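PDB 2BKL: prolyl endopeptidase from Myxococcus xanthus, which probably cleaves oligopeptides after proline, and much less readily after alanine, as a serine endopeptidase of the S9A family. Local coordinates for residues V162-K174 and S179-P191. Residues are numbered along the deposited sequence; the frame is centred on the assembly and turned at random.
With ZAH (N-[(benzyloxy)carbonyl]-L-alanyl-L-proline), chain C.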
loop_
_atom_site.group_PDB
_atom_site.type_symbol
_atom_site.label_atom_id
_atom_site.label_comp_id
_atom_site.label_asym_id
_atom_site.label_seq_id
_atom_site.Cartn_x
_atom_site.Cartn_y
_atom_site.Cartn_z
ATOM N N VAL A 162 19.013 26.091 -0.839
ATOM C CA VAL A 162 17.833 26.940 -0.832
ATOM C C VAL A 162 16.533 26.144 -1.017
ATOM O O VAL A 162 15.528 26.435 -0.371
ATOM C CB VAL A 162 17.955 28.017 -1.914
ATOM C CG1 VAL A 162 16.717 28.906 -1.940
ATOM C CG2 VAL A 162 19.206 28.832 -1.659
ATOM N N ASP A 163 16.554 25.133 -1.888
ATOM C CA ASP A 163 15.349 24.413 -2.266
ATOM C C ASP A 163 15.146 23.255 -1.296
ATOM O O ASP A 163 15.386 22.083 -1.602
ATOM C CB ASP A 163 15.461 23.910 -3.709
ATOM C CG ASP A 163 15.810 25.020 -4.674
ATOM O OD1 ASP A 163 15.016 25.974 -4.777
ATOM O OD2 ASP A 163 16.862 25.012 -5.343
ATOM N N VAL A 164 14.700 23.607 -0.106
ATOM C CA VAL A 164 14.502 22.646 0.964
ATOM C C VAL A 164 13.146 22.974 1.554
ATOM O O VAL A 164 12.928 24.092 2.029
ATOM C CB VAL A 164 15.571 22.750 2.057
ATOM C CG1 VAL A 164 15.268 21.764 3.193
ATOM C CG2 VAL A 164 16.973 22.547 1.483
ATOM N N ILE A 165 12.220 22.024 1.499
ATOM C CA ILE A 165 10.858 22.292 1.885
ATOM C C ILE A 165 10.344 21.254 2.876
ATOM O O ILE A 165 10.119 20.077 2.524
ATOM C CB ILE A 165 9.935 22.344 0.647
ATOM C CG1 ILE A 165 10.503 23.191 -0.501
ATOM C CG2 ILE A 165 8.587 22.872 1.047
ATOM C CD1 ILE A 165 9.686 23.135 -1.769
ATOM N N GLU A 166 10.159 21.655 4.130
ATOM C CA GLU A 166 9.508 20.785 5.101
ATOM C C GLU A 166 7.998 20.691 4.808
ATOM O O GLU A 166 7.449 21.459 4.027
ATOM C CB GLU A 166 9.811 21.245 6.541
ATOM C CG GLU A 166 11.311 21.201 6.841
ATOM C CD GLU A 166 11.706 21.323 8.312
ATOM O OE1 GLU A 166 10.864 21.100 9.201
ATOM O OE2 GLU A 166 12.899 21.618 8.562
ATOM N N GLY A 167 7.340 19.717 5.392
ATOM C CA GLY A 167 5.937 19.521 5.145
ATOM C C GLY A 167 5.595 18.871 3.818
ATOM O O GLY A 167 4.485 19.064 3.298
ATOM N N GLY A 168 6.505 18.035 3.312
ATOM C CA GLY A 168 6.320 17.374 2.040
ATOM C C GLY A 168 5.732 15.989 2.056
ATOM O O GLY A 168 5.789 15.299 1.037
ATOM N N LYS A 169 5.127 15.585 3.174
ATOM C CA LYS A 169 4.544 14.260 3.307
ATOM C C LYS A 169 3.729 13.796 2.081
ATOM O O LYS A 169 3.876 12.640 1.623
ATOM C CB LYS A 169 3.604 14.209 4.526
ATOM C CG LYS A 169 2.826 12.919 4.653
ATOM C CD LYS A 169 1.864 12.905 5.870
ATOM C CE LYS A 169 2.576 13.065 7.155
ATOM N NZ LYS A 169 1.629 12.669 8.295
ATOM N N TYR A 170 2.834 14.665 1.612
ATOM C CA TYR A 170 1.911 14.314 0.539
ATOM C C TYR A 170 2.401 14.690 -0.849
ATOM O O TYR A 170 1.680 14.455 -1.836
ATOM C CB TYR A 170 0.525 14.910 0.798
ATOM C CG TYR A 170 -0.140 14.422 2.064
ATOM C CD1 TYR A 170 -0.317 13.069 2.304
ATOM C CD2 TYR A 170 -0.629 15.307 3.017
ATOM C CE1 TYR A 170 -0.951 12.625 3.466
ATOM C CE2 TYR A 170 -1.243 14.859 4.198
ATOM C CZ TYR A 170 -1.389 13.524 4.415
ATOM O OH TYR A 170 -1.985 13.085 5.605
ATOM N N ALA A 171 3.609 15.243 -0.952
ATOM C CA ALA A 171 4.077 15.824 -2.224
ATOM C C ALA A 171 4.559 14.790 -3.226
ATOM O O ALA A 171 5.306 13.865 -2.888
ATOM C CB ALA A 171 5.201 16.838 -2.001
ATOM N N THR A 172 4.155 14.995 -4.474
ATOM C CA THR A 172 4.796 14.369 -5.630
ATOM C C THR A 172 5.086 15.523 -6.592
ATOM O O THR A 172 4.153 16.013 -7.249
ATOM C CB THR A 172 3.907 13.312 -6.273
ATOM O OG1 THR A 172 2.572 13.804 -6.426
ATOM C CG2 THR A 172 3.726 12.125 -5.394
ATOM N N PRO A 173 6.331 16.006 -6.671
ATOM C CA PRO A 173 6.588 17.201 -7.474
ATOM C C PRO A 173 6.217 17.041 -8.948
ATOM O O PRO A 173 6.555 16.036 -9.611
ATOM C CB PRO A 173 8.096 17.423 -7.313
ATOM C CG PRO A 173 8.399 16.789 -5.966
ATOM C CD PRO A 173 7.550 15.556 -5.965
ATOM N N LYS A 174 5.487 18.038 -9.447
ATOM C CA LYS A 174 5.146 18.164 -10.866
ATOM C C LYS A 174 5.943 19.323 -11.452
ATOM O O LYS A 174 5.567 20.475 -11.290
ATOM C CB LYS A 174 3.661 18.451 -11.068
ATOM C CG LYS A 174 2.708 17.261 -11.218
ATOM C CD LYS A 174 2.574 16.433 -9.979
ATOM C CE LYS A 174 1.951 17.170 -8.812
ATOM N NZ LYS A 174 1.582 16.223 -7.677
ATOM N N SER A 179 11.442 23.470 -16.533
ATOM C CA SER A 179 12.315 22.926 -15.485
ATOM C C SER A 179 12.726 23.986 -14.459
ATOM O O SER A 179 13.719 23.790 -13.734
ATOM C CB SER A 179 13.575 22.266 -16.076
ATOM O OG SER A 179 13.211 21.182 -16.890
ATOM N N LYS A 180 11.949 25.054 -14.354
ATOM C CA LYS A 180 12.291 26.159 -13.462
ATOM C C LYS A 180 11.676 26.030 -12.066
ATOM O O LYS A 180 12.043 26.789 -11.156
ATOM C CB LYS A 180 11.881 27.492 -14.094
ATOM C CG LYS A 180 12.738 27.842 -15.314
ATOM C CD LYS A 180 12.776 29.322 -15.628
ATOM C CE LYS A 180 13.723 29.645 -16.790
ATOM N NZ LYS A 180 15.097 29.088 -16.570
ATOM N N GLY A 181 10.802 25.049 -11.873
ATOM C CA GLY A 181 10.173 24.837 -10.581
ATOM C C GLY A 181 9.103 23.769 -10.699
ATOM O O GLY A 181 8.930 23.115 -11.760
ATOM N N PHE A 182 8.403 23.514 -9.609
ATOM C CA PHE A 182 7.434 22.434 -9.580
ATOM C C PHE A 182 6.238 22.765 -8.678
ATOM O O PHE A 182 6.346 23.521 -7.695
ATOM C CB PHE A 182 8.091 21.140 -9.129
ATOM C CG PHE A 182 8.865 21.248 -7.842
ATOM C CD1 PHE A 182 8.203 21.182 -6.597
ATOM C CD2 PHE A 182 10.252 21.338 -7.857
ATOM C CE1 PHE A 182 8.945 21.268 -5.413
ATOM C CE2 PHE A 182 10.985 21.414 -6.655
ATOM C CZ PHE A 182 10.328 21.363 -5.462
ATOM N N TYR A 183 5.083 22.228 -9.054
ATOM C CA TYR A 183 3.894 22.200 -8.197
ATOM C C TYR A 183 4.011 21.071 -7.199
ATOM O O TYR A 183 4.537 20.009 -7.508
ATOM C CB TYR A 183 2.645 21.966 -9.044
ATOM C CG TYR A 183 2.303 23.107 -9.980
ATOM C CD1 TYR A 183 1.526 24.196 -9.560
ATOM C CD2 TYR A 183 2.712 23.090 -11.310
ATOM C CE1 TYR A 183 1.208 25.202 -10.397
ATOM C CE2 TYR A 183 2.415 24.133 -12.152
ATOM C CZ TYR A 183 1.647 25.176 -11.695
ATOM O OH TYR A 183 1.307 26.227 -12.513
ATOM N N TYR A 184 3.498 21.268 -5.999
ATOM C CA TYR A 184 3.555 20.218 -4.986
ATOM C C TYR A 184 2.523 20.456 -3.894
ATOM O O TYR A 184 2.015 21.560 -3.714
ATOM C CB TYR A 184 4.968 20.097 -4.367
ATOM C CG TYR A 184 5.346 21.300 -3.534
ATOM C CD1 TYR A 184 5.684 22.523 -4.107
ATOM C CD2 TYR A 184 5.250 21.262 -2.161
ATOM C CE1 TYR A 184 5.984 23.643 -3.325
ATOM C CE2 TYR A 184 5.560 22.374 -1.376
ATOM C CZ TYR A 184 5.903 23.568 -1.961
ATOM O OH TYR A 184 6.188 24.671 -1.189
ATOM N N GLU A 185 2.249 19.389 -3.165
ATOM C CA GLU A 185 1.308 19.338 -2.048
ATOM C C GLU A 185 2.079 19.586 -0.766
ATOM O O GLU A 185 3.061 18.905 -0.484
ATOM C CB GLU A 185 0.671 17.967 -1.974
ATOM C CG GLU A 185 -0.106 17.511 -3.202
ATOM C CD GLU A 185 0.688 17.263 -4.492
ATOM O OE1 GLU A 185 1.860 16.889 -4.475
ATOM O OE2 GLU A 185 0.123 17.462 -5.609
ATOM N N TRP A 186 1.638 20.585 0.003
ATOM C CA TRP A 186 2.374 21.102 1.151
ATOM C C TRP A 186 1.511 21.085 2.416
ATOM O O TRP A 186 0.333 21.429 2.368
ATOM C CB TRP A 186 2.801 22.555 0.874
ATOM C CG TRP A 186 3.646 23.120 1.952
ATOM C CD1 TRP A 186 4.899 22.715 2.337
ATOM C CD2 TRP A 186 3.315 24.225 2.789
ATOM N NE1 TRP A 186 5.350 23.497 3.378
ATOM C CE2 TRP A 186 4.406 24.442 3.658
ATOM C CE3 TRP A 186 2.209 25.065 2.884
ATOM C CZ2 TRP A 186 4.406 25.455 4.618
ATOM C CZ3 TRP A 186 2.210 26.075 3.835
ATOM C CH2 TRP A 186 3.297 26.256 4.682
ATOM N N LEU A 187 2.119 20.741 3.553
ATOM C CA LEU A 187 1.493 20.896 4.872
ATOM C C LEU A 187 2.228 21.958 5.668
ATOM O O LEU A 187 3.461 21.976 5.694
ATOM C CB LEU A 187 1.553 19.593 5.654
ATOM C CG LEU A 187 0.684 18.456 5.155
ATOM C CD1 LEU A 187 1.041 17.167 5.837
ATOM C CD2 LEU A 187 -0.776 18.758 5.398
ATOM N N PRO A 188 1.500 22.850 6.335
ATOM C CA PRO A 188 2.135 23.856 7.197
ATOM C C PRO A 188 2.684 23.175 8.457
ATOM O O PRO A 188 2.237 22.086 8.793
ATOM C CB PRO A 188 0.963 24.790 7.529
ATOM C CG PRO A 188 -0.182 23.905 7.546
ATOM C CD PRO A 188 0.028 22.942 6.391
ATOM N N THR A 189 3.709 23.766 9.080
ATOM C CA THR A 189 4.157 23.316 10.383
ATOM C C THR A 189 3.645 24.364 11.355
ATOM O O THR A 189 4.242 25.409 11.533
ATOM C CB THR A 189 5.700 23.176 10.449
ATOM O OG1 THR A 189 6.112 22.122 9.564
ATOM C CG2 THR A 189 6.161 22.679 11.801
ATOM N N ASP A 190 2.510 24.057 11.941
ATOM C CA ASP A 190 1.832 24.952 12.861
ATOM C C ASP A 190 1.556 24.130 14.096
ATOM O O ASP A 190 0.789 23.170 14.065
ATOM C CB ASP A 190 0.571 25.457 12.149
ATOM C CG ASP A 190 -0.384 26.202 13.055
ATOM O OD1 ASP A 190 -0.237 26.169 14.292
ATOM O OD2 ASP A 190 -1.345 26.802 12.503
ATOM N N PRO A 191 2.207 24.447 15.208
ATOM C CA PRO A 191 2.089 23.615 16.409
ATOM C C PRO A 191 0.704 23.619 17.048
ATOM O O PRO A 191 0.450 22.847 17.963
ATOM C CB PRO A 191 3.128 24.227 17.349
ATOM C CG PRO A 191 3.236 25.656 16.900
ATOM C CD PRO A 191 3.047 25.643 15.432
HETATM C C1 ZAH C . -3.153 0.606 6.192
HETATM O O2 ZAH C . -4.144 -0.230 5.640
HETATM C C3 ZAH C . -3.642 2.056 6.418
HETATM C C4 ZAH C . -4.788 2.120 7.432
HETATM C C5 ZAH C . -6.081 2.036 6.630
HETATM C C6 ZAH C . -5.766 2.524 5.240
HETATM N N7 ZAH C . -4.316 2.659 5.246
HETATM C C8 ZAH C . -3.640 3.186 4.227
HETATM O O9 ZAH C . -2.334 3.329 4.362
HETATM C C10 ZAH C . -4.354 3.892 3.054
HETATM C C11 ZAH C . -4.695 2.752 2.094
HETATM N N14 ZAH C . -3.491 4.826 2.376
HETATM C C15 ZAH C . -3.192 5.989 2.906
HETATM O O16 ZAH C . -3.732 6.390 4.027
HETATM O O17 ZAH C . -2.277 6.837 2.200
HETATM C C18 ZAH C . -1.881 8.024 2.934
HETATM C C19 ZAH C . -0.696 8.737 2.273
HETATM C C20 ZAH C . -0.865 9.318 1.009
HETATM C C21 ZAH C . 0.208 9.960 0.392
HETATM C C22 ZAH C . 1.439 10.041 1.049
HETATM C C23 ZAH C . 1.606 9.485 2.321
HETATM C C24 ZAH C . 0.536 8.830 2.930
HETATM O O HOH W 1 8.477 20.889 9.889
HETATM O O HOH W 2 2.709 17.475 1.870
#
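I165 lays CD1 over one face of the Y184 ring, a CH-pi contact 4.2 Å from the centroid, while its CG2 reaches W186 CD1; the Y184 hydroxyl is hydrogen-bonded to D216 and R205. At E166 the carbonyl oxygen lies at the edge of the indole and takes a weak, bent bond from W186 NE1. G167, with positive phi, brings CA to 3.5 Å from L187 O, where a CB would collide with that oxygen; G167 O accepts a bond from L187 N at 2.9 Å, on a lone pair in the carbonyl plane. A water accepts from Y170 N, in the type I turn G168-A171, and donates to G167 O and E185 O, tying turn to strand. On that turn Y170 packs CE2 against L187 CD1 (3.6 Å), K169 CD lies over a face of the Y170 ring, and the edge of that ring meets the benzyl ring of the bound benzyloxycarbonyl-alanyl-proline at C21. E185 turns back at chi2 (66°), bringing OE1 to T172 N at 3.0 Å, nearly straight. P173 CB sits over a face of F182. K174 then pairs with Y183 through two backbone bonds, and its chain, bent at chi2 and chi3, forms a salt bridge from NZ to E185 OE2 (2.8 Å, syn side) and gives hydrogen bonds to T172 O and T172 OG1; S232 O accepts from NZ and S232 OG is hydrogen-bonded to OE2. A methionine in place of this lysine would probably leave the E185 carboxylate without its countercharge and T172 O without this donor. The pairing of 174-175 with 181-186 starts one four-stranded antiparallel blade of the beta-propeller, whose preceding turn carries K169 and Y170 into the ligand pocket.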